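Local atomic coordinates of putative methyltransferase (Emericella variicolor, PDB entry 7DMB), a protein that probably transfers methyl groups as a trans-acting methyltransferase of calbistrin biosynthesis, and binds S-adenosyl-L-homocysteine. Residues E58-I62 with Y138-I143; L68-Q72 with R123-M127; H86-Y90 with G325-W331. One frame throughout, in Å; residues are numbered along the deposited sequence.

Contact 1. Residues E58-I62 with Y138-I143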
loop_
_atom_site.group_PDB
_atom_site.type_symbol
_atom_site.label_atom_id
_atom_site.label_comp_id
_atom_site.label_asym_id
_atom_site.label_seq_id
_atom_site.Cartn_x
_atom_site.Cartn_y
_atom_site.Cartn_z
ATOM N N GLU A 58 15.105 -7.370 -6.440
ATOM C CA GLU A 58 14.761 -5.954 -6.342
ATOM C C GLU A 58 14.510 -5.539 -4.897
ATOM O O GLU A 58 14.826 -4.404 -4.526
ATOM C CB GLU A 58 13.545 -5.629 -7.216
ATOM C CG GLU A 58 12.235 -6.296 -6.812
ATOM C CD GLU A 58 11.198 -6.230 -7.942
ATOM O OE1 GLU A 58 11.306 -7.027 -8.881
ATOM O OE2 GLU A 58 10.288 -5.376 -7.894
ATOM N N GLN A 59 13.963 -6.448 -4.075
ATOM C CA GLN A 59 13.745 -6.175 -2.651
ATOM C C GLN A 59 15.058 -5.975 -1.905
ATOM O O GLN A 59 15.131 -5.167 -0.972
ATOM C CB GLN A 59 12.970 -7.321 -1.995
ATOM C CG GLN A 59 11.475 -7.377 -2.302
ATOM C CD GLN A 59 10.750 -8.339 -1.380
ATOM O OE1 GLN A 59 10.955 -8.315 -0.179
ATOM N NE2 GLN A 59 9.895 -9.181 -1.939
ATOM N N GLU A 60 16.083 -6.747 -2.255
ATOM C CA GLU A 60 17.404 -6.565 -1.654
ATOM C C GLU A 60 18.116 -5.347 -2.216
ATOM O O GLU A 60 18.910 -4.718 -1.507
ATOM C CB GLU A 60 18.258 -7.812 -1.862
ATOM C CG GLU A 60 17.777 -8.999 -1.052
ATOM C CD GLU A 60 18.156 -10.325 -1.664
ATOM O OE1 GLU A 60 19.029 -10.342 -2.557
ATOM O OE2 GLU A 60 17.572 -11.349 -1.249
ATOM N N MET A 61 17.853 -5.001 -3.481
ATOM C CA MET A 61 18.347 -3.732 -4.003
ATOM C C MET A 61 17.734 -2.565 -3.237
ATOM O O MET A 61 18.434 -1.608 -2.882
ATOM C CB MET A 61 18.026 -3.626 -5.491
ATOM C CG MET A 61 18.769 -2.526 -6.215
ATOM S SD MET A 61 17.947 -2.056 -7.745
ATOM C CE MET A 61 18.062 -3.602 -8.639
ATOM N N ILE A 62 16.421 -2.643 -2.972
ATOM C CA ILE A 62 15.715 -1.609 -2.215
ATOM C C ILE A 62 16.272 -1.519 -0.801
ATOM O O ILE A 62 16.605 -0.436 -0.306
ATOM C CB ILE A 62 14.203 -1.904 -2.199
ATOM C CG1 ILE A 62 13.572 -1.567 -3.547
ATOM C CG2 ILE A 62 13.494 -1.150 -1.066
ATOM C CD1 ILE A 62 12.175 -2.076 -3.679
ATOM N N TYR A 138 11.196 0.558 -14.033
ATOM C CA TYR A 138 10.121 0.566 -13.045
ATOM C C TYR A 138 10.631 0.712 -11.609
ATOM O O TYR A 138 9.851 1.103 -10.734
ATOM C CB TYR A 138 9.278 -0.713 -13.166
ATOM C CG TYR A 138 9.947 -1.989 -12.670
ATOM C CD1 TYR A 138 9.564 -2.586 -11.467
ATOM C CD2 TYR A 138 10.947 -2.612 -13.414
ATOM C CE1 TYR A 138 10.167 -3.764 -11.014
ATOM C CE2 TYR A 138 11.557 -3.787 -12.967
ATOM C CZ TYR A 138 11.166 -4.357 -11.771
ATOM O OH TYR A 138 11.788 -5.516 -11.328
ATOM N N LEU A 139 11.911 0.410 -11.347
ATOM C CA LEU A 139 12.501 0.502 -10.013
ATOM C C LEU A 139 12.969 1.906 -9.659
ATOM O O LEU A 139 13.372 2.133 -8.517
ATOM C CB LEU A 139 13.697 -0.446 -9.894
ATOM C CG LEU A 139 13.416 -1.946 -9.839
ATOM C CD1 LEU A 139 14.705 -2.740 -9.605
ATOM C CD2 LEU A 139 12.405 -2.251 -8.743
ATOM N N TRP A 140 12.947 2.835 -10.609
ATOM C CA TRP A 140 13.347 4.214 -10.341
ATOM C C TRP A 140 12.735 4.798 -9.072
ATOM O O TRP A 140 13.489 5.346 -8.254
ATOM C CB TRP A 140 12.998 5.081 -11.559
ATOM C CG TRP A 140 13.178 6.514 -11.267
ATOM C CD1 TRP A 140 14.366 7.175 -11.118
ATOM C CD2 TRP A 140 12.149 7.475 -11.011
ATOM N NE1 TRP A 140 14.136 8.496 -10.818
ATOM C CE2 TRP A 140 12.784 8.704 -10.743
ATOM C CE3 TRP A 140 10.752 7.423 -11.013
ATOM C CZ2 TRP A 140 12.072 9.865 -10.473
ATOM C CZ3 TRP A 140 10.045 8.578 -10.747
ATOM C CH2 TRP A 140 10.703 9.780 -10.473
ATOM N N PRO A 141 11.412 4.729 -8.841
ATOM C CA PRO A 141 10.844 5.393 -7.659
ATOM C C PRO A 141 11.249 4.768 -6.340
ATOM O O PRO A 141 11.344 5.490 -5.338
ATOM C CB PRO A 141 9.327 5.261 -7.870
ATOM C CG PRO A 141 9.184 4.025 -8.701
ATOM C CD PRO A 141 10.362 4.070 -9.646
ATOM N N VAL A 142 11.435 3.449 -6.283
ATOM C CA VAL A 142 11.782 2.847 -5.000
ATOM C C VAL A 142 13.247 3.057 -4.630
ATOM O O VAL A 142 13.607 2.832 -3.474
ATOM C CB VAL A 142 11.416 1.348 -4.981
ATOM C CG1 VAL A 142 9.914 1.191 -5.082
ATOM C CG2 VAL A 142 12.095 0.590 -6.109
ATOM N N ILE A 143 14.094 3.488 -5.562
ATOM C CA ILE A 143 15.478 3.840 -5.256
ATOM C C ILE A 143 15.637 5.340 -5.058
ATOM O O ILE A 143 16.343 5.784 -4.147
ATOM C CB ILE A 143 16.409 3.326 -6.371
ATOM C CG1 ILE A 143 16.343 1.799 -6.446
ATOM C CG2 ILE A 143 17.859 3.805 -6.155
ATOM C CD1 ILE A 143 16.638 1.111 -5.132
#
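The backbones draw together toward the C-terminal ends of both segments: Ile62 CA and Ile143 CA are 6.2 Å apart, whereas Glu58 CA and Leu139 CA are 7.8 Å apart. In the wider part, longer side chains bridge the distance. Tyr138, in the turn leading into helix 140-157, donates its phenol proton to the buried carboxylate of Glu58, with OH 2.9 Å from OE1. OE1 sits at the edge of the ring and in its plane, yet the hydroxyl comes to it from above the carboxylate plane, 57° out. Beyond this segment pair, OE2 receives the indole N-H of Trp179 and a salt bridge from Arg53. With both oxygens held, the carboxylate has little freedom to rotate, and the nearby arginine probably favours its charged form.

The rest is apolar. Both Leu139 methyls reach Glu58 CB, CD2 at 3.9 Å, and CD1 also lies 3.6 Å from Met61 CE. In Met61, CG anti to the backbone N (chi1 -166°) and an extended chi2 carry SD toward Leu139 CD1, and the bend at chi3 (-63°) turns CE onto the same methyl. One turn on from Glu58, Ile62 CD1 meets Val142 CG2 at 3.6 Å, the two chains crossing at a slant. Ile143 CD1 rests on backbone instead, 4.0 Å from Met61 O and close to Ile62 CA. Met130 and Val134 of helix 120-134 touch Met61, while Trp179 also covers Ile62 and Val142. This is interhelical core packing with a buried carboxylate and its polar partners at one end, in the helical region that stands beside the Rossmann-like methyltransferase sheet.

Contact 2. Residues L68-Q72 with R123-M127; sequences LCAIQ and RLKAM
Arg123 and Gln72 supply the polar interaction between helices 56-79 and 120-134, whose short segments run roughly antiparallel (148°), their axes approaching to 10.1 Å. Arg123 NE donates to Gln72 OE1 over a short 2.6 Å, with OE1 in the guanidinium plane. The donor lies almost on the extension of the amide C=O bond (162°). Gln72 turns sharply after CG (chi2 72°), swinging its amide across the arginine chain. Asp120 secures both partners: its carboxylate forms a salt bridge with Arg123 NH2, and its backbone O accepts from Gln72 NE2. Arg123 NH1 is bound by Leu115 O, so each guanidinium nitrogen has an acceptor and the buried group is fixed in rotation.

Contacts of carbon with the flat cation come next. Ile71 CG2 sits over one guanidinium face, offset toward its rim and 3.5 Å from Arg123 NE. The aliphatic part of the same arginine is used as well, its CG lying 3.8 Å from Leu68 CD2.

Purely apolar packing centres on Met127. Its CG lies 3.8 Å from Leu68 CB, and the bend at its sulfur turns CE onto Cys69, 3.7 Å from SG. Leu68 also presents CD1 to Ala126 CB at 4.3 Å. Tyr150 of helix 140-157 touches Met127, Cys69 and Gln72, while helices 85-101 and 112-117 cover Ile71. Such roughly antiparallel packing, shared with further helices around it, is that of an all-helical bundle, here the helical region away from the bound S-adenosyl-L-homocysteine.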
loop_
_atom_site.group_PDB
_atom_site.type_symbol
_atom_site.label_atom_id
_atom_site.label_comp_id
_atom_site.label_asym_id
_atom_site.label_seq_id
_atom_site.Cartn_x
_atom_site.Cartn_y
_atom_site.Cartn_z
ATOM N N LEU A 68 21.604 2.369 3.063
ATOM C CA LEU A 68 22.666 3.330 2.772
ATOM C C LEU A 68 22.232 4.759 3.098
ATOM O O LEU A 68 22.962 5.501 3.771
ATOM C CB LEU A 68 23.084 3.212 1.307
ATOM C CG LEU A 68 23.991 2.046 0.911
ATOM C CD1 LEU A 68 23.870 1.779 -0.611
ATOM C CD2 LEU A 68 25.442 2.357 1.281
ATOM N N CYS A 69 21.061 5.179 2.599
ATOM C CA CYS A 69 20.544 6.500 2.964
ATOM C C CYS A 69 20.396 6.660 4.475
ATOM O O CYS A 69 20.686 7.735 5.011
ATOM C CB CYS A 69 19.187 6.782 2.299
ATOM S SG CYS A 69 19.066 6.393 0.504
ATOM N N ALA A 70 19.884 5.626 5.163
ATOM C CA ALA A 70 19.651 5.738 6.599
ATOM C C ALA A 70 20.964 5.941 7.348
ATOM O O ALA A 70 21.035 6.757 8.270
ATOM C CB ALA A 70 18.913 4.505 7.124
ATOM N N ILE A 71 22.013 5.213 6.954
ATOM C CA ILE A 71 23.351 5.430 7.513
ATOM C C ILE A 71 23.806 6.859 7.252
ATOM O O ILE A 71 24.306 7.551 8.148
ATOM C CB ILE A 71 24.349 4.423 6.915
ATOM C CG1 ILE A 71 23.989 2.981 7.305
ATOM C CG2 ILE A 71 25.794 4.787 7.329
ATOM C CD1 ILE A 71 24.691 1.908 6.432
ATOM N N GLN A 72 23.618 7.323 6.013
ATOM C CA GLN A 72 24.038 8.655 5.607
ATOM C C GLN A 72 23.261 9.745 6.319
ATOM O O GLN A 72 23.713 10.889 6.337
ATOM C CB GLN A 72 23.879 8.808 4.084
ATOM C CG GLN A 72 24.869 9.763 3.428
ATOM C CD GLN A 72 26.284 9.211 3.365
ATOM O OE1 GLN A 72 26.545 8.087 3.773
ATOM N NE2 GLN A 72 27.203 10.008 2.845
ATOM N N ARG A 123 29.980 6.052 0.380
ATOM C CA ARG A 123 28.557 5.735 0.490
ATOM C C ARG A 123 27.735 6.570 -0.488
ATOM O O ARG A 123 26.819 6.060 -1.151
ATOM C CB ARG A 123 28.077 5.960 1.921
ATOM C CG ARG A 123 28.023 4.692 2.778
ATOM C CD ARG A 123 27.240 4.931 4.054
ATOM N NE ARG A 123 27.813 6.037 4.814
ATOM C CZ ARG A 123 28.784 5.908 5.718
ATOM N NH1 ARG A 123 29.284 4.716 5.996
ATOM N NH2 ARG A 123 29.253 6.977 6.350
ATOM N N LEU A 124 28.042 7.862 -0.582
ATOM C CA LEU A 124 27.401 8.692 -1.592
ATOM C C LEU A 124 27.626 8.122 -2.991
ATOM O O LEU A 124 26.714 8.132 -3.831
ATOM C CB LEU A 124 27.933 10.122 -1.496
ATOM C CG LEU A 124 27.154 11.140 -0.657
ATOM C CD1 LEU A 124 27.742 12.532 -0.884
ATOM C CD2 LEU A 124 25.648 11.128 -0.992
ATOM N N LYS A 125 28.830 7.596 -3.250
ATOM C CA LYS A 125 29.119 7.013 -4.562
ATOM C C LYS A 125 28.266 5.779 -4.821
ATOM O O LYS A 125 27.744 5.591 -5.927
ATOM C CB LYS A 125 30.604 6.660 -4.668
ATOM C CG LYS A 125 31.025 6.071 -6.037
ATOM C CD LYS A 125 32.225 5.121 -5.879
ATOM C CE LYS A 125 32.805 4.712 -7.217
ATOM N NZ LYS A 125 33.023 5.902 -8.082
ATOM N N ALA A 126 28.117 4.924 -3.810
ATOM C CA ALA A 126 27.253 3.755 -3.937
ATOM C C ALA A 126 25.791 4.154 -4.136
ATOM O O ALA A 126 25.101 3.586 -4.986
ATOM C CB ALA A 126 27.417 2.859 -2.706
ATOM N N MET A 127 25.301 5.135 -3.367
ATOM C CA MET A 127 23.924 5.577 -3.544
ATOM C C MET A 127 23.687 6.087 -4.964
ATOM O O MET A 127 22.669 5.766 -5.589
ATOM C CB MET A 127 23.572 6.653 -2.509
ATOM C CG MET A 127 23.325 6.131 -1.073
ATOM S SD MET A 127 23.642 7.397 0.196
ATOM C CE MET A 127 22.132 8.332 0.098
#

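Contact 3. Residues H86-Y90 with G325-W331; sequences HFEKY and GLLPGWW
Leu326 O accepts the N-H of His86 NE2 at 2.7 Å. The oxygen lies in the imidazole plane, but the bond is bent (135° at the hydrogen) and the donor stands well above the carbonyl plane, 51° out, off any lone pair. Phe87 brings a ring carbon to the same oxygen, CE2 lying 3.2 Å away. His86 places its imidazole here with CG between backbone N and carbonyl carbon (chi1 79°), and the ring is sandwiched: Pro328 covers one face, its CG 4.0 Å from the ring centroid in a CH-pi contact, while Phe87 covers the other.

The segment 325-331 leaves helix 319-324 and closes with a 3-10 turn over 328-331. The chain that follows strand 306-313 of the Rossmann-like sheet is thereby packed against helix 85-101 of the helical region. The loop is braced internally, since Trp331 NE1 donates to Gly325 O at 2.8 Å, in the carbonyl plane and on a lone pair.

That bond holds the indole where Lys89 CB makes a CH-pi contact over its six-membered ring, almost on the ring normal and 3.8 Å from the centroid. Beside it, Trp331 CZ2 approaches Tyr90 CB to 4.1 Å. Leu326 centres its CG over the phenol face of Tyr90, 4.0 Å from the centroid, and its CD2 reaches between this ring and that of Phe87. Val157 of helix 140-157 backs both Leu326 and Phe87, and the Tyr90 hydroxyl is hydrogen-bonded to Phe322 O.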
loop_
_atom_site.group_PDB
_atom_site.type_symbol
_atom_site.label_atom_id
_atom_site.label_comp_id
_atom_site.label_asym_id
_atom_site.label_seq_id
_atom_site.Cartn_x
_atom_site.Cartn_y
_atom_site.Cartn_z
ATOM N N HIS A 86 6.976 13.951 16.363
ATOM C CA HIS A 86 7.135 12.745 15.553
ATOM C C HIS A 86 8.440 12.738 14.761
ATOM O O HIS A 86 8.932 11.657 14.412
ATOM C CB HIS A 86 5.935 12.547 14.620
ATOM C CG HIS A 86 5.955 13.410 13.392
ATOM N ND1 HIS A 86 5.380 14.662 13.351
ATOM C CD2 HIS A 86 6.458 13.185 12.153
ATOM C CE1 HIS A 86 5.549 15.181 12.147
ATOM N NE2 HIS A 86 6.194 14.303 11.399
ATOM N N PHE A 87 9.015 13.904 14.469
ATOM C CA PHE A 87 10.330 13.911 13.839
ATOM C C PHE A 87 11.365 13.343 14.793
ATOM O O PHE A 87 12.289 12.637 14.371
ATOM C CB PHE A 87 10.722 15.332 13.415
ATOM C CG PHE A 87 9.899 15.878 12.284
ATOM C CD1 PHE A 87 9.445 17.192 12.310
ATOM C CD2 PHE A 87 9.600 15.090 11.176
ATOM C CE1 PHE A 87 8.683 17.704 11.259
ATOM C CE2 PHE A 87 8.845 15.598 10.130
ATOM C CZ PHE A 87 8.387 16.908 10.172
ATOM N N GLU A 88 11.211 13.650 16.089
ATOM C CA GLU A 88 12.059 13.081 17.131
ATOM C C GLU A 88 11.893 11.573 17.208
ATOM O O GLU A 88 12.868 10.841 17.408
ATOM C CB GLU A 88 11.711 13.706 18.483
ATOM C CG GLU A 88 12.005 15.188 18.628
ATOM C CD GLU A 88 11.495 15.723 19.954
ATOM O OE1 GLU A 88 10.387 16.308 19.969
ATOM O OE2 GLU A 88 12.184 15.525 20.986
ATOM N N LYS A 89 10.653 11.094 17.086
ATOM C CA LYS A 89 10.410 9.655 17.083
ATOM C C LYS A 89 11.132 8.985 15.923
ATOM O O LYS A 89 11.736 7.917 16.094
ATOM C CB LYS A 89 8.909 9.386 17.009
ATOM C CG LYS A 89 8.111 10.039 18.145
ATOM C CD LYS A 89 6.882 9.214 18.505
ATOM C CE LYS A 89 6.134 9.825 19.683
ATOM N NZ LYS A 89 5.257 10.958 19.276
ATOM N N TYR A 90 11.096 9.616 14.738
ATOM C CA TYR A 90 11.760 9.059 13.562
ATOM C C TYR A 90 13.274 9.042 13.738
ATOM O O TYR A 90 13.929 8.031 13.451
ATOM C CB TYR A 90 11.370 9.854 12.313
ATOM C CG TYR A 90 11.952 9.328 11.018
ATOM C CD1 TYR A 90 11.335 8.291 10.330
ATOM C CD2 TYR A 90 13.111 9.878 10.473
ATOM C CE1 TYR A 90 11.850 7.805 9.128
ATOM C CE2 TYR A 90 13.631 9.405 9.270
ATOM C CZ TYR A 90 12.996 8.365 8.599
ATOM O OH TYR A 90 13.495 7.881 7.404
ATOM N N GLY A 325 7.926 7.379 7.696
ATOM C CA GLY A 325 8.038 7.700 9.114
ATOM C C GLY A 325 8.090 9.186 9.416
ATOM O O GLY A 325 7.782 9.598 10.535
ATOM N N LEU A 326 8.469 10.007 8.445
ATOM C CA LEU A 326 8.516 11.441 8.677
ATOM C C LEU A 326 7.129 12.075 8.706
ATOM O O LEU A 326 7.020 13.267 9.015
ATOM C CB LEU A 326 9.406 12.104 7.606
ATOM C CG LEU A 326 10.929 11.909 7.775
ATOM C CD1 LEU A 326 11.700 12.347 6.530
ATOM C CD2 LEU A 326 11.452 12.634 9.016
ATOM N N LEU A 327 6.064 11.300 8.420
ATOM C CA LEU A 327 4.680 11.755 8.555
ATOM C C LEU A 327 4.126 11.430 9.943
ATOM O O LEU A 327 4.341 10.316 10.456
ATOM C CB LEU A 327 3.792 11.114 7.499
ATOM C CG LEU A 327 4.348 11.267 6.090
ATOM C CD1 LEU A 327 3.475 10.535 5.066
ATOM C CD2 LEU A 327 4.469 12.749 5.770
ATOM N N PRO A 328 3.392 12.397 10.522
ATOM C CA PRO A 328 2.827 12.190 11.874
ATOM C C PRO A 328 1.945 10.959 11.980
ATOM O O PRO A 328 1.934 10.291 13.020
ATOM C CB PRO A 328 2.003 13.465 12.126
ATOM C CG PRO A 328 2.238 14.381 10.966
ATOM C CD PRO A 328 2.868 13.608 9.858
ATOM N N GLY A 329 1.207 10.640 10.917
ATOM C CA GLY A 329 0.305 9.508 10.936
ATOM C C GLY A 329 0.975 8.157 11.106
ATOM O O GLY A 329 0.323 7.211 11.552
ATOM N N TRP A 330 2.256 8.032 10.750
ATOM C CA TRP A 330 2.942 6.752 10.940
ATOM C C TRP A 330 3.031 6.373 12.412
ATOM O O TRP A 330 3.249 5.202 12.737
ATOM C CB TRP A 330 4.348 6.800 10.318
ATOM C CG TRP A 330 5.011 5.452 10.209
ATOM C CD1 TRP A 330 6.096 4.994 10.928
ATOM C CD2 TRP A 330 4.622 4.380 9.347
ATOM N NE1 TRP A 330 6.398 3.708 10.545
ATOM C CE2 TRP A 330 5.503 3.310 9.581
ATOM C CE3 TRP A 330 3.599 4.216 8.403
ATOM C CZ2 TRP A 330 5.400 2.098 8.897
ATOM C CZ3 TRP A 330 3.500 3.005 7.718
ATOM C CH2 TRP A 330 4.393 1.969 7.966
ATOM N N TRP A 331 2.857 7.335 13.309
ATOM C CA TRP A 331 3.021 7.097 14.728
ATOM C C TRP A 331 1.692 6.942 15.452
ATOM O O TRP A 331 1.685 6.741 16.668
ATOM C CB TRP A 331 3.880 8.212 15.327
ATOM C CG TRP A 331 5.158 8.271 14.561
ATOM C CD1 TRP A 331 5.440 9.086 13.505
ATOM C CD2 TRP A 331 6.303 7.421 14.731
ATOM N NE1 TRP A 331 6.700 8.815 13.019
ATOM C CE2 TRP A 331 7.250 7.796 13.750
ATOM C CE3 TRP A 331 6.625 6.391 15.623
ATOM C CZ2 TRP A 331 8.492 7.182 13.638
ATOM C CZ3 TRP A 331 7.863 5.777 15.506
ATOM C CH2 TRP A 331 8.781 6.176 14.520
#

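How the contacts relate
From the N terminus, helix 56-79 comes first and serves two contacts: its residues 58-62 enter contact 1 and its residues 68-72 contact 2. Helix 85-101 then supplies the first half of contact 3. Contact 2 closes a loop of 50 residues when helix 120-134 returns at 123-127; contact 1 encloses that loop with a wider one, completed by 138-143. Contact 3 crosses both, because it opens within their spans and closes only at 325-331, after the Rossmann-like strands through 306-313. Contacts 1 and 2, centred 15 Å apart, thus join helices within the helical region, whereas contact 3 packs helix 85-101 against the connection that follows strand 306-313 of the Rossmann-like sheet.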